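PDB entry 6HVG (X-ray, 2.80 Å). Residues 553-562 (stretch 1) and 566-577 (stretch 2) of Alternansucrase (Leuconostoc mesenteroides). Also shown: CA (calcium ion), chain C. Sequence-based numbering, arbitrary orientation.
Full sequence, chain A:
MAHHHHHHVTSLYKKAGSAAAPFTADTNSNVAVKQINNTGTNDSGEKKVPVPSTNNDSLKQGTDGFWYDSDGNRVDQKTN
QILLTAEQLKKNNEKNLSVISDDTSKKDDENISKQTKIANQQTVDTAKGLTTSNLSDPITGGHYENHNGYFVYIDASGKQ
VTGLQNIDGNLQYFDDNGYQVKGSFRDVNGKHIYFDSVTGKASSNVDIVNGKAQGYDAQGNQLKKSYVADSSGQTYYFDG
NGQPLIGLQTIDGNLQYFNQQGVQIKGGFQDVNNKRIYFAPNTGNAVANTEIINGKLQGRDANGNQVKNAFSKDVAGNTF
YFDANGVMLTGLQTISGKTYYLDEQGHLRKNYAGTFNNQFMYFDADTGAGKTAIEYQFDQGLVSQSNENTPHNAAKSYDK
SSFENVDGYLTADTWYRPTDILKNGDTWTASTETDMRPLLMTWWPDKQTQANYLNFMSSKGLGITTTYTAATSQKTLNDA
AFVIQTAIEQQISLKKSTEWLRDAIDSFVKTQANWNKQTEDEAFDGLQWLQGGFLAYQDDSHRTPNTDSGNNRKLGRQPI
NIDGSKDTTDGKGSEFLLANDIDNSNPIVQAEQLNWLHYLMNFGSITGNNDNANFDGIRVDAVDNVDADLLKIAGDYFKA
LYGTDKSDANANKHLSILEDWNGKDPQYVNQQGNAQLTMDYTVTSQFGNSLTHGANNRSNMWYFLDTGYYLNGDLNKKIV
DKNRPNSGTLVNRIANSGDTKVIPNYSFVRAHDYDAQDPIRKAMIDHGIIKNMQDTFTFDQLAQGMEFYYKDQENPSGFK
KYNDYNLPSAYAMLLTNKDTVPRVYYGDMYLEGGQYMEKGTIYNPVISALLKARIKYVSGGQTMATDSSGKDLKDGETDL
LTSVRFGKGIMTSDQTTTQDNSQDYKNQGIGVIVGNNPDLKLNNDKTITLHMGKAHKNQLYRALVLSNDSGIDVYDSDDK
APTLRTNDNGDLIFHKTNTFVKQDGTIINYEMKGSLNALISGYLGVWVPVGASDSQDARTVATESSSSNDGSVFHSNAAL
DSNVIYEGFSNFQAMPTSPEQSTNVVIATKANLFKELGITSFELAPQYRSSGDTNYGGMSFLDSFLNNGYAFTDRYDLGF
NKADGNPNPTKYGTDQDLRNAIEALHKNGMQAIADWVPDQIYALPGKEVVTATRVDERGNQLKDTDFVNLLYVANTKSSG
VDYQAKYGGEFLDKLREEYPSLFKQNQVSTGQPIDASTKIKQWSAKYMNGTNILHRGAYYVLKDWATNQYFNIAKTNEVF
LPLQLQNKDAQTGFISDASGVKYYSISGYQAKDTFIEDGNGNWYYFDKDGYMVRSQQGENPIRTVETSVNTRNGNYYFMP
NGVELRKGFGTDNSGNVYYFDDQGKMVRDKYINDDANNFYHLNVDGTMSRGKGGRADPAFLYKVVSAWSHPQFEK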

# COMPACT_ATOMS: atom_id res chain seq x y z
N ARG A 553 20.21 5.52 13.50
CA ARG A 553 19.19 4.69 12.88
C ARG A 553 18.33 3.89 13.87
O ARG A 553 18.14 2.69 13.70
CB ARG A 553 19.82 3.73 11.87
CG ARG A 553 20.54 4.42 10.72
CD ARG A 553 21.21 3.40 9.86
NE ARG A 553 21.73 3.99 8.62
CZ ARG A 553 22.92 3.73 8.09
NH1 ARG A 553 23.75 2.89 8.69
NH2 ARG A 553 23.27 4.33 6.96
N LYS A 554 17.78 4.55 14.89
CA LYS A 554 16.73 3.97 15.73
C LYS A 554 15.42 4.02 14.97
O LYS A 554 14.93 5.11 14.65
CB LYS A 554 16.56 4.71 17.04
CG LYS A 554 17.83 4.72 17.89
CD LYS A 554 17.87 5.93 18.79
CE LYS A 554 19.23 6.10 19.46
NZ LYS A 554 19.23 5.39 20.76
N LEU A 555 14.87 2.85 14.69
CA LEU A 555 13.69 2.76 13.87
C LEU A 555 12.43 2.66 14.70
O LEU A 555 12.43 2.06 15.78
CB LEU A 555 13.81 1.52 13.01
CG LEU A 555 15.06 1.44 12.11
CD1 LEU A 555 15.02 0.19 11.23
CD2 LEU A 555 15.25 2.66 11.25
N GLY A 556 11.36 3.31 14.23
CA GLY A 556 10.03 3.14 14.82
C GLY A 556 9.85 3.86 16.13
O GLY A 556 9.08 3.41 16.97
N ARG A 557 10.54 4.98 16.31
CA ARG A 557 10.38 5.74 17.53
C ARG A 557 9.19 6.69 17.40
O ARG A 557 9.31 7.89 17.62
CB ARG A 557 11.66 6.51 17.88
CG ARG A 557 12.83 5.58 18.16
CD ARG A 557 12.52 4.63 19.31
NE ARG A 557 13.70 3.83 19.66
CZ ARG A 557 14.65 4.18 20.53
NH1 ARG A 557 14.61 5.35 21.16
NH2 ARG A 557 15.65 3.37 20.75
N GLN A 558 8.02 6.12 17.13
CA GLN A 558 6.78 6.90 17.05
C GLN A 558 6.42 7.33 18.46
O GLN A 558 7.09 6.92 19.41
CB GLN A 558 5.65 6.12 16.40
CG GLN A 558 5.27 4.86 17.14
CD GLN A 558 4.04 4.19 16.56
OE1 GLN A 558 3.25 4.80 15.84
NE2 GLN A 558 3.84 2.92 16.94
N PRO A 559 5.39 8.20 18.62
CA PRO A 559 5.07 8.69 19.97
C PRO A 559 4.96 7.58 21.02
O PRO A 559 5.64 7.64 22.05
CB PRO A 559 3.76 9.43 19.76
CG PRO A 559 3.87 9.94 18.35
CD PRO A 559 4.62 8.92 17.59
N ILE A 560 4.18 6.54 20.74
CA ILE A 560 3.97 5.48 21.71
C ILE A 560 5.21 4.60 21.88
O ILE A 560 5.26 3.79 22.78
CB ILE A 560 2.73 4.59 21.39
CG1 ILE A 560 2.91 3.80 20.08
CG2 ILE A 560 1.47 5.43 21.33
CD1 ILE A 560 1.85 2.74 19.86
N ASN A 561 6.21 4.75 21.02
CA ASN A 561 7.45 3.98 21.15
C ASN A 561 8.66 4.85 21.12
O ASN A 561 9.70 4.44 20.61
CB ASN A 561 7.57 2.94 20.02
CG ASN A 561 8.72 1.99 20.23
OD1 ASN A 561 8.96 1.54 21.34
ND2 ASN A 561 9.46 1.69 19.17
N ILE A 562 8.53 6.06 21.64
CA ILE A 562 9.61 7.04 21.53
C ILE A 562 10.88 6.51 22.20
O ILE A 562 11.99 6.82 21.75
CB ILE A 562 9.20 8.41 22.08
CG1 ILE A 562 10.25 9.47 21.73
CG2 ILE A 562 8.96 8.32 23.58
CD1 ILE A 562 9.81 10.89 22.00
CA CA C . 10.66 7.18 8.50
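Stretch 2, residues 566-577: KDTTDGKGSEFL

Stretch 2 contains no regular helix or strand. It folds back along stretch 1, running broadly antiparallel: its first residue lies near Asn561, with CA atoms of Asn561 and Lys566 5.6 Å apart, and its later part reaches Gly556, where the CA atoms of Gly556 and Gly573 approach to 3.6 Å. Together the two stretches bury 609 Å².

Lys566 opens the contact. Its backbone N donates to Asn561 OD1 at 2.8 Å, while its long aliphatic chain extends along Ile560, placing Lys566 CE 3.3 Å from Ile560 O. A type I turn from Lys566 to Thr569 follows, closed by Thr569 N to Lys566 O at 3.2 Å. Within it, Asp567 accepts a hydrogen bond from the other end of the same amide: Asn561 ND2 lies 3.0 Å from Asp567 OD1. Asparagine suits this place because its side chain both accepts and donates; ND2 also reaches back within stretch 1 to Gly556 O at 2.8 Å.

Thr568 and Thr569 are exposed and do not touch stretch 1. A second type I turn, Thr569 to Lys572, is closed by Lys572 N to Thr569 O at 3.3 Å, and Thr569 OG1 supports it by accepting from Gly571 N at 3.1 Å. Asp570 points away, but its carbonyl O takes a hydrogen bond, 3.3 Å long, from a water that lies 3.1 Å from Gln558 NE2. The same NE2 donates directly to Gly571 O at 2.8 Å. Gly571 leaves room for its neighbour, since a CB here would come within 2.8 Å of Lys566 CD.

Lys572 points away overall, yet its extended chain passes Leu555, with Lys572 CE 3.4 Å from Leu555 O. At Gly573 the backbones meet: Gly573 N donates to Gly556 O at 3.1 Å. Glycine fits both positions. A CB on Gly556 would clash with Lys572 CG and Gly573 O, and its positive phi also favours glycine; a CB on Gly573 would be tight against Gly556 CA and Gln558 CB.

Ser574 turns away, and Glu575 points back toward stretch 1. Its two carboxylate oxygens have separate partners: Glu575 OE1 accepts from Gly556 N at 3.2 Å, whereas Glu575 OE2 binds the calcium ion CA at 2.1 Å, joined by Glu575 O at 2.2 Å from CA. Glutamate thus links the loop contact to the metal site. Phe576 adds an apolar contact, its ring edge meeting Leu555, with Phe576 CE2 3.9 Å from Leu555 CD1. Leu577 lies beyond reach.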

# COMPACT_ATOMS: atom_id res chain seq x y z
N LYS A 566 8.61 -0.62 23.01
CA LYS A 566 7.71 -1.51 22.28
C LYS A 566 8.31 -2.05 20.97
O LYS A 566 7.56 -2.46 20.07
CB LYS A 566 6.40 -0.78 21.95
CG LYS A 566 5.70 -0.10 23.12
CD LYS A 566 4.33 0.40 22.65
CE LYS A 566 3.56 1.17 23.70
NZ LYS A 566 3.24 0.35 24.88
N ASP A 567 9.64 -2.11 20.86
CA ASP A 567 10.32 -2.58 19.62
C ASP A 567 9.95 -4.00 19.17
O ASP A 567 9.95 -4.29 17.97
CB ASP A 567 11.84 -2.51 19.75
CG ASP A 567 12.40 -1.11 19.51
OD1 ASP A 567 11.74 -0.28 18.86
OD2 ASP A 567 13.53 -0.84 19.97
N THR A 568 9.63 -4.88 20.11
CA THR A 568 9.34 -6.28 19.78
C THR A 568 7.86 -6.56 19.45
O THR A 568 7.50 -7.69 19.12
CB THR A 568 9.75 -7.22 20.94
OG1 THR A 568 8.79 -7.10 21.99
CG2 THR A 568 11.15 -6.88 21.47
N THR A 569 7.01 -5.54 19.56
CA THR A 569 5.58 -5.67 19.31
C THR A 569 5.17 -4.85 18.09
O THR A 569 6.01 -4.17 17.46
CB THR A 569 4.76 -5.16 20.52
OG1 THR A 569 4.88 -3.73 20.61
CG2 THR A 569 5.25 -5.79 21.82
N ASP A 570 3.88 -4.89 17.76
CA ASP A 570 3.36 -4.07 16.65
C ASP A 570 3.30 -2.58 17.00
O ASP A 570 3.06 -1.75 16.13
CB ASP A 570 1.99 -4.58 16.20
CG ASP A 570 2.09 -5.67 15.13
OD1 ASP A 570 3.19 -5.91 14.59
OD2 ASP A 570 1.05 -6.29 14.82
N GLY A 571 3.53 -2.25 18.27
CA GLY A 571 3.67 -0.87 18.71
C GLY A 571 4.95 -0.19 18.28
O GLY A 571 5.14 0.99 18.51
N LYS A 572 5.87 -0.93 17.69
CA LYS A 572 7.01 -0.30 17.05
C LYS A 572 6.49 0.40 15.82
O LYS A 572 5.68 -0.15 15.07
CB LYS A 572 8.06 -1.33 16.63
CG LYS A 572 9.35 -0.71 16.13
CD LYS A 572 10.26 -1.75 15.47
CE LYS A 572 11.65 -1.18 15.23
NZ LYS A 572 12.46 -2.16 14.50
N GLY A 573 6.99 1.61 15.60
CA GLY A 573 6.51 2.43 14.51
C GLY A 573 6.91 1.90 13.15
O GLY A 573 7.98 1.30 13.00
N SER A 574 6.06 2.14 12.16
CA SER A 574 6.37 1.83 10.78
C SER A 574 7.22 2.97 10.26
O SER A 574 6.70 3.93 9.73
CB SER A 574 5.07 1.73 9.98
OG SER A 574 4.14 0.90 10.67
N GLU A 575 8.54 2.84 10.42
CA GLU A 575 9.49 3.88 10.07
C GLU A 575 9.57 4.09 8.58
O GLU A 575 9.83 5.20 8.12
CB GLU A 575 10.87 3.49 10.60
CG GLU A 575 11.98 4.55 10.43
CD GLU A 575 11.71 5.87 11.12
OE1 GLU A 575 11.80 5.92 12.38
OE2 GLU A 575 11.42 6.85 10.39
N PHE A 576 9.32 3.03 7.83
CA PHE A 576 9.45 3.10 6.38
C PHE A 576 8.12 3.31 5.73
O PHE A 576 7.19 2.58 6.02
CB PHE A 576 10.10 1.83 5.84
CG PHE A 576 11.49 1.63 6.35
CD1 PHE A 576 12.55 2.20 5.70
CD2 PHE A 576 11.70 0.93 7.50
CE1 PHE A 576 13.84 2.04 6.18
CE2 PHE A 576 12.97 0.76 7.99
CZ PHE A 576 14.05 1.32 7.33
N LEU A 577 8.05 4.32 4.88
CA LEU A 577 6.82 4.72 4.26
C LEU A 577 7.05 4.83 2.77
O LEU A 577 6.52 4.03 2.00
CB LEU A 577 6.34 6.06 4.87
CG LEU A 577 5.12 6.77 4.26
CD1 LEU A 577 3.88 5.89 4.32
CD2 LEU A 577 4.90 8.05 5.03
O HOH W 1 1.92 1.16 15.20
O HOH W 2 11.89 9.21 8.52